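Local coordinates for chitinase (Thermococcus chitonophagus, PDB 5XSW), which probably hydrolyses chitin as an endochitinase, this chain holding the part that binds N-acetylglucosamine sugars and a separate beta-rich domain, at residues I243-F257 and T271-D283. Residues are numbered along the deposited sequence; the frame is centred on the assembly and turned at random.
Sequences IDHPDGIFQVESGNF and TADHDDYMKVSLD. With NAG (2-acetamido-2-deoxy-beta-D-glucopyranose), chain C; PO4 (phosphate ion), chain F; PO4 (phosphate ion), chain M; PO4 (phosphate ion), chain E.
His274 NE2 donates to Val252 O (2.6 Å), the one direct hydrogen bond between a loop lining the glycan pocket and the short helix 274-278 packed behind it, where His274 forms an aromatic cluster with Phe257 and Tyr277. The oxygen lies almost in the imidazole plane, while Ser254 CB covers one ring face in a CH-pi contact. With both ring nitrogens donating, the imidazole is probably protonated, and Asp247 OD1 lies 3.0 Å from His274 CE1 at the ring edge, where its charge would probably help stabilise that form. In the cluster Phe257, its CG anti to the backbone N (chi1 -171°), slides its ring under His274 CA, 3.7 Å from the centroid. The His274 edge faces Phe257 in an offset edge-to-face pair with planes at 87°, and the Phe257 edge meets the face of Tyr277 in a second such pair, more inclined (planes at 67°). Next to the cluster, Met278 curls back on itself to bring CE 3.6 Å from Val252 CG2.

The second shell fixes the histidine's rotation: ND1 donates to the anti lone pair of Asp275 OD1 (2.6 Å). An alanine in place of His274 would probably leave the buried Val252 O without its donor and Asp275 OD1 without its ring partner. Farther along, water replaces direct bonds, one molecule joining Ile243 O and His245 O to Val280 N. The type I turn His245 to Gly248, closed by Gly248 N to His245 O, is further braced by Asp247 N donating to His245 ND1. Beyond it Gln251 NE2 reaches Gly248 O, which leaves Gln251 OE1 to accept from O3 of the bound N-acetylglucosamine at 2.7 Å.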
loop_
_atom_site.group_PDB
_atom_site.type_symbol
_atom_site.label_atom_id
_atom_site.label_comp_id
_atom_site.label_asym_id
_atom_site.label_seq_id
_atom_site.Cartn_x
_atom_site.Cartn_y
_atom_site.Cartn_z
ATOM N N ILE A 243 22.152 -3.679 5.992
ATOM C CA ILE A 243 21.889 -4.837 5.141
ATOM C C ILE A 243 20.721 -5.648 5.645
ATOM O O ILE A 243 20.130 -6.450 4.908
ATOM C CB ILE A 243 23.173 -5.778 5.029
ATOM C CG1 ILE A 243 23.041 -6.774 3.849
ATOM C CG2 ILE A 243 23.324 -6.646 6.336
ATOM C CD1 ILE A 243 23.237 -6.185 2.494
ATOM N N ASP A 244 20.376 -5.499 6.927
ATOM C CA ASP A 244 19.220 -6.223 7.446
ATOM C C ASP A 244 17.910 -5.415 7.457
ATOM O O ASP A 244 16.907 -5.826 8.034
ATOM C CB ASP A 244 19.503 -6.690 8.858
ATOM C CG ASP A 244 20.727 -7.618 8.886
ATOM O OD1 ASP A 244 20.778 -8.570 8.059
ATOM O OD2 ASP A 244 21.651 -7.308 9.624
ATOM N N HIS A 245 17.916 -4.262 6.835
ATOM C CA HIS A 245 16.684 -3.443 6.807
ATOM C C HIS A 245 15.558 -4.189 6.093
ATOM O O HIS A 245 15.746 -4.701 4.998
ATOM C CB HIS A 245 16.971 -2.111 6.127
ATOM C CG HIS A 245 15.968 -1.055 6.458
ATOM N ND1 HIS A 245 14.647 -1.167 6.086
ATOM C CD2 HIS A 245 16.073 0.102 7.169
ATOM C CE1 HIS A 245 13.985 -0.086 6.492
ATOM N NE2 HIS A 245 14.822 0.689 7.165
ATOM N N PRO A 246 14.381 -4.301 6.721
ATOM C CA PRO A 246 13.278 -5.055 6.108
ATOM C C PRO A 246 12.861 -4.468 4.756
ATOM O O PRO A 246 12.286 -5.193 3.954
ATOM C CB PRO A 246 12.093 -4.874 7.104
ATOM C CG PRO A 246 12.853 -4.560 8.480
ATOM C CD PRO A 246 14.036 -3.738 8.039
ATOM N N ASP A 247 13.149 -3.197 4.523
ATOM C CA ASP A 247 12.730 -2.617 3.208
ATOM C C ASP A 247 13.840 -2.780 2.138
ATOM O O ASP A 247 13.646 -2.336 1.015
ATOM C CB ASP A 247 12.356 -1.127 3.360
ATOM C CG ASP A 247 11.162 -0.933 4.336
ATOM O OD1 ASP A 247 10.403 -1.873 4.549
ATOM O OD2 ASP A 247 11.007 0.160 4.855
ATOM N N GLY A 248 14.982 -3.385 2.485
ATOM C CA GLY A 248 15.943 -3.791 1.444
ATOM C C GLY A 248 16.769 -2.639 0.935
ATOM O O GLY A 248 16.717 -1.525 1.461
ATOM N N ILE A 249 17.524 -2.878 -0.132
ATOM C CA ILE A 249 18.436 -1.839 -0.593
ATOM C C ILE A 249 17.698 -0.782 -1.418
ATOM O O ILE A 249 18.229 0.278 -1.597
ATOM C CB ILE A 249 19.582 -2.423 -1.424
ATOM C CG1 ILE A 249 19.069 -3.220 -2.640
ATOM C CG2 ILE A 249 20.467 -3.425 -0.547
ATOM C CD1 ILE A 249 20.263 -3.658 -3.621
ATOM N N PHE A 250 16.503 -1.086 -1.896
ATOM C CA PHE A 250 15.641 -0.083 -2.618
ATOM C C PHE A 250 14.670 0.663 -1.717
ATOM O O PHE A 250 13.983 1.578 -2.172
ATOM C CB PHE A 250 14.831 -0.834 -3.690
ATOM C CG PHE A 250 15.734 -1.411 -4.768
ATOM C CD1 PHE A 250 16.329 -0.538 -5.704
ATOM C CD2 PHE A 250 16.060 -2.779 -4.754
ATOM C CE1 PHE A 250 17.194 -1.048 -6.714
ATOM C CE2 PHE A 250 16.946 -3.337 -5.755
ATOM C CZ PHE A 250 17.481 -2.466 -6.737
ATOM N N GLN A 251 14.565 0.212 -0.453
ATOM C CA GLN A 251 13.669 0.861 0.567
ATOM C C GLN A 251 12.255 0.900 0.087
ATOM O O GLN A 251 11.573 1.923 0.146
ATOM C CB GLN A 251 14.174 2.270 0.934
ATOM C CG GLN A 251 15.606 2.177 1.584
ATOM C CD GLN A 251 15.492 1.745 3.088
ATOM O OE1 GLN A 251 15.067 2.560 3.915
ATOM N NE2 GLN A 251 15.790 0.472 3.410
ATOM N N VAL A 252 11.804 -0.227 -0.429
ATOM C CA VAL A 252 10.403 -0.375 -0.787
ATOM C C VAL A 252 9.622 -0.713 0.529
ATOM O O VAL A 252 9.899 -1.743 1.130
ATOM C CB VAL A 252 10.170 -1.525 -1.806
ATOM C CG1 VAL A 252 8.630 -1.719 -2.019
ATOM C CG2 VAL A 252 10.897 -1.220 -3.176
ATOM N N GLU A 253 8.641 0.105 0.899
ATOM C CA GLU A 253 7.823 -0.148 2.114
ATOM C C GLU A 253 6.675 -1.095 1.900
ATOM O O GLU A 253 6.243 -1.324 0.754
ATOM C CB GLU A 253 7.288 1.201 2.643
ATOM C CG GLU A 253 8.448 2.074 3.069
ATOM C CD GLU A 253 8.005 3.377 3.744
ATOM O OE1 GLU A 253 6.958 3.362 4.422
ATOM O OE2 GLU A 253 8.691 4.406 3.578
ATOM N N SER A 254 6.119 -1.636 2.989
ATOM C CA SER A 254 5.070 -2.592 2.787
ATOM C C SER A 254 3.788 -2.028 2.161
ATOM O O SER A 254 3.109 -2.785 1.487
ATOM C CB SER A 254 4.723 -3.349 4.099
ATOM O OG SER A 254 4.085 -2.511 5.014
ATOM N N GLY A 255 3.428 -0.758 2.373
ATOM C CA GLY A 255 2.193 -0.235 1.776
ATOM C C GLY A 255 2.329 -0.247 0.223
ATOM O O GLY A 255 1.455 -0.733 -0.499
ATOM N N ASN A 256 3.434 0.284 -0.280
ATOM C CA ASN A 256 3.694 0.279 -1.746
ATOM C C ASN A 256 3.762 -1.136 -2.306
ATOM O O ASN A 256 3.198 -1.431 -3.369
ATOM C CB ASN A 256 4.985 1.039 -2.040
ATOM C CG ASN A 256 5.296 1.103 -3.567
ATOM O OD1 ASN A 256 6.099 0.328 -4.038
ATOM N ND2 ASN A 256 4.677 2.035 -4.301
ATOM N N PHE A 257 4.388 -2.062 -1.554
ATOM C CA PHE A 257 4.407 -3.483 -1.958
ATOM C C PHE A 257 3.027 -4.065 -2.050
ATOM O O PHE A 257 2.672 -4.800 -3.007
ATOM C CB PHE A 257 5.269 -4.314 -0.943
ATOM C CG PHE A 257 5.521 -5.708 -1.373
ATOM C CD1 PHE A 257 6.625 -6.001 -2.166
ATOM C CD2 PHE A 257 4.671 -6.750 -0.969
ATOM C CE1 PHE A 257 6.912 -7.350 -2.597
ATOM C CE2 PHE A 257 4.926 -8.096 -1.339
ATOM C CZ PHE A 257 6.026 -8.416 -2.182
ATOM N N THR A 271 0.645 -15.195 -2.298
ATOM C CA THR A 271 1.541 -15.517 -1.172
ATOM C C THR A 271 2.659 -14.500 -0.997
ATOM O O THR A 271 3.371 -14.529 -0.010
ATOM C CB THR A 271 2.205 -16.879 -1.355
ATOM O OG1 THR A 271 2.762 -16.973 -2.681
ATOM C CG2 THR A 271 1.189 -18.021 -1.141
ATOM N N ALA A 272 2.839 -13.593 -1.957
ATOM C CA ALA A 272 4.048 -12.737 -1.953
ATOM C C ALA A 272 4.061 -11.871 -0.703
ATOM O O ALA A 272 3.098 -11.179 -0.419
ATOM C CB ALA A 272 4.086 -11.817 -3.216
ATOM N N ASP A 273 5.171 -11.875 -0.001
ATOM C CA ASP A 273 5.297 -11.189 1.272
ATOM C C ASP A 273 6.418 -10.144 1.202
ATOM O O ASP A 273 7.507 -10.441 0.703
ATOM C CB ASP A 273 5.628 -12.218 2.393
ATOM C CG ASP A 273 6.168 -11.543 3.618
ATOM O OD1 ASP A 273 5.375 -10.842 4.278
ATOM O OD2 ASP A 273 7.377 -11.611 3.867
ATOM N N HIS A 274 6.169 -8.951 1.731
ATOM C CA HIS A 274 7.122 -7.836 1.634
ATOM C C HIS A 274 8.551 -8.161 2.111
ATOM O O HIS A 274 9.568 -8.014 1.359
ATOM C CB HIS A 274 6.576 -6.636 2.421
ATOM C CG HIS A 274 7.587 -5.542 2.608
ATOM N ND1 HIS A 274 8.441 -5.489 3.697
ATOM C CD2 HIS A 274 7.917 -4.496 1.825
ATOM C CE1 HIS A 274 9.252 -4.453 3.569
ATOM N NE2 HIS A 274 8.920 -3.802 2.467
ATOM N N ASP A 275 8.683 -8.580 3.376
ATOM C CA ASP A 275 10.045 -8.809 3.902
ATOM C C ASP A 275 10.712 -9.964 3.136
ATOM O O ASP A 275 11.899 -9.902 2.812
ATOM C CB ASP A 275 10.041 -9.078 5.470
ATOM C CG ASP A 275 9.645 -7.810 6.319
ATOM O OD1 ASP A 275 9.111 -6.792 5.792
ATOM O OD2 ASP A 275 9.805 -7.836 7.566
ATOM N N ASP A 276 9.963 -10.993 2.775
ATOM C CA ASP A 276 10.579 -12.067 2.023
ATOM C C ASP A 276 11.162 -11.606 0.641
ATOM O O ASP A 276 12.200 -12.139 0.173
ATOM C CB ASP A 276 9.569 -13.187 1.761
ATOM C CG ASP A 276 10.200 -14.381 0.973
ATOM O OD1 ASP A 276 11.303 -14.782 1.367
ATOM O OD2 ASP A 276 9.621 -14.925 -0.027
ATOM N N TYR A 277 10.478 -10.657 -0.015
ATOM C CA TYR A 277 10.873 -10.217 -1.368
ATOM C C TYR A 277 11.933 -9.134 -1.305
ATOM O O TYR A 277 12.698 -9.017 -2.241
ATOM C CB TYR A 277 9.667 -9.690 -2.181
ATOM C CG TYR A 277 8.844 -10.807 -2.820
ATOM C CD1 TYR A 277 8.378 -11.899 -2.054
ATOM C CD2 TYR A 277 8.568 -10.793 -4.183
ATOM C CE1 TYR A 277 7.643 -12.904 -2.630
ATOM C CE2 TYR A 277 7.813 -11.774 -4.771
ATOM C CZ TYR A 277 7.368 -12.852 -3.983
ATOM O OH TYR A 277 6.623 -13.856 -4.542
ATOM N N MET A 278 11.974 -8.334 -0.223
ATOM C CA MET A 278 12.820 -7.142 -0.197
ATOM C C MET A 278 14.058 -7.303 0.724
ATOM O O MET A 278 15.092 -6.681 0.491
ATOM C CB MET A 278 12.057 -5.906 0.287
ATOM C CG MET A 278 10.745 -5.548 -0.531
ATOM S SD MET A 278 11.172 -5.542 -2.321
ATOM C CE MET A 278 12.371 -4.337 -2.249
ATOM N N LYS A 279 13.930 -8.082 1.789
ATOM C CA LYS A 279 14.980 -8.062 2.814
ATOM C C LYS A 279 16.168 -8.984 2.430
ATOM O O LYS A 279 16.044 -10.200 2.401
ATOM C CB LYS A 279 14.402 -8.491 4.203
ATOM C CG LYS A 279 15.483 -8.383 5.367
ATOM C CD LYS A 279 14.817 -9.010 6.691
ATOM C CE LYS A 279 15.788 -8.895 7.891
ATOM N NZ LYS A 279 15.407 -9.944 8.888
ATOM N N VAL A 280 17.312 -8.388 2.183
ATOM C CA VAL A 280 18.474 -9.143 1.737
ATOM C C VAL A 280 19.329 -9.401 2.978
ATOM O O VAL A 280 18.851 -9.239 4.087
ATOM C CB VAL A 280 19.289 -8.401 0.663
ATOM C CG1 VAL A 280 18.474 -8.267 -0.690
ATOM C CG2 VAL A 280 19.732 -7.033 1.164
ATOM N N SER A 281 20.546 -9.862 2.770
ATOM C CA SER A 281 21.483 -10.068 3.850
ATOM C C SER A 281 22.842 -10.217 3.233
ATOM O O SER A 281 22.990 -10.137 2.037
ATOM C CB SER A 281 21.126 -11.313 4.668
ATOM O OG SER A 281 21.331 -12.480 3.912
ATOM N N LEU A 282 23.845 -10.428 4.053
ATOM C CA LEU A 282 25.201 -10.640 3.542
ATOM C C LEU A 282 25.346 -11.940 2.721
ATOM O O LEU A 282 26.249 -12.064 1.906
ATOM C CB LEU A 282 26.186 -10.647 4.721
ATOM C CG LEU A 282 26.315 -9.287 5.405
ATOM C CD1 LEU A 282 27.226 -9.418 6.648
ATOM C CD2 LEU A 282 26.899 -8.247 4.451
ATOM N N ASP A 283 24.430 -12.878 2.914
ATOM C CA ASP A 283 24.431 -14.151 2.195
ATOM C C ASP A 283 24.012 -13.892 0.711
ATOM O O ASP A 283 22.880 -13.473 0.452
ATOM C CB ASP A 283 23.441 -15.091 2.862
ATOM C CG ASP A 283 23.521 -16.540 2.332
ATOM O OD1 ASP A 283 24.082 -16.786 1.258
ATOM O OD2 ASP A 283 22.968 -17.427 2.992
HETATM C C1 NAG C . 17.784 7.174 2.983
HETATM C C2 NAG C . 16.823 6.254 3.634
HETATM C C3 NAG C . 15.613 6.002 2.750
HETATM C C4 NAG C . 14.974 7.271 2.268
HETATM C C5 NAG C . 16.000 8.091 1.599
HETATM C C6 NAG C . 15.371 9.395 1.188
HETATM C C7 NAG C . 17.515 4.405 5.221
HETATM C C8 NAG C . 18.232 3.045 5.431
HETATM N N2 NAG C . 17.512 4.982 3.936
HETATM O O3 NAG C . 14.608 5.206 3.413
HETATM O O4 NAG C . 14.007 6.995 1.233
HETATM O O5 NAG C . 17.112 8.396 2.511
HETATM O O6 NAG C . 16.482 10.125 0.680
HETATM O O7 NAG C . 16.920 5.007 6.121
HETATM P P PO4 F . 22.401 -3.547 9.549
HETATM O O1 PO4 F . 22.464 -4.730 10.521
HETATM O O2 PO4 F . 23.611 -3.670 8.525
HETATM O O3 PO4 F . 22.644 -2.274 10.296
HETATM O O4 PO4 F . 20.981 -3.462 8.899
HETATM P P PO4 M . 3.499 0.955 5.755
HETATM O O1 PO4 M . 4.572 0.313 4.933
HETATM O O2 PO4 M . 4.158 1.526 6.977
HETATM O O3 PO4 M . 2.493 -0.033 6.281
HETATM O O4 PO4 M . 2.907 2.017 4.918
HETATM P P PO4 E . 2.467 5.278 -3.800
HETATM O O1 PO4 E . 3.220 4.407 -2.863
HETATM O O2 PO4 E . 1.840 4.570 -4.970
HETATM O O3 PO4 E . 1.421 5.968 -2.966
HETATM O O4 PO4 E . 3.275 6.285 -4.503
HETATM O O HOH W 1 17.786 -5.804 3.628
HETATM O O HOH W 2 18.986 -9.756 6.759
HETATM O O HOH W 3 23.362 -10.371 6.947
HETATM O O HOH W 4 16.491 -5.260 -1.327
#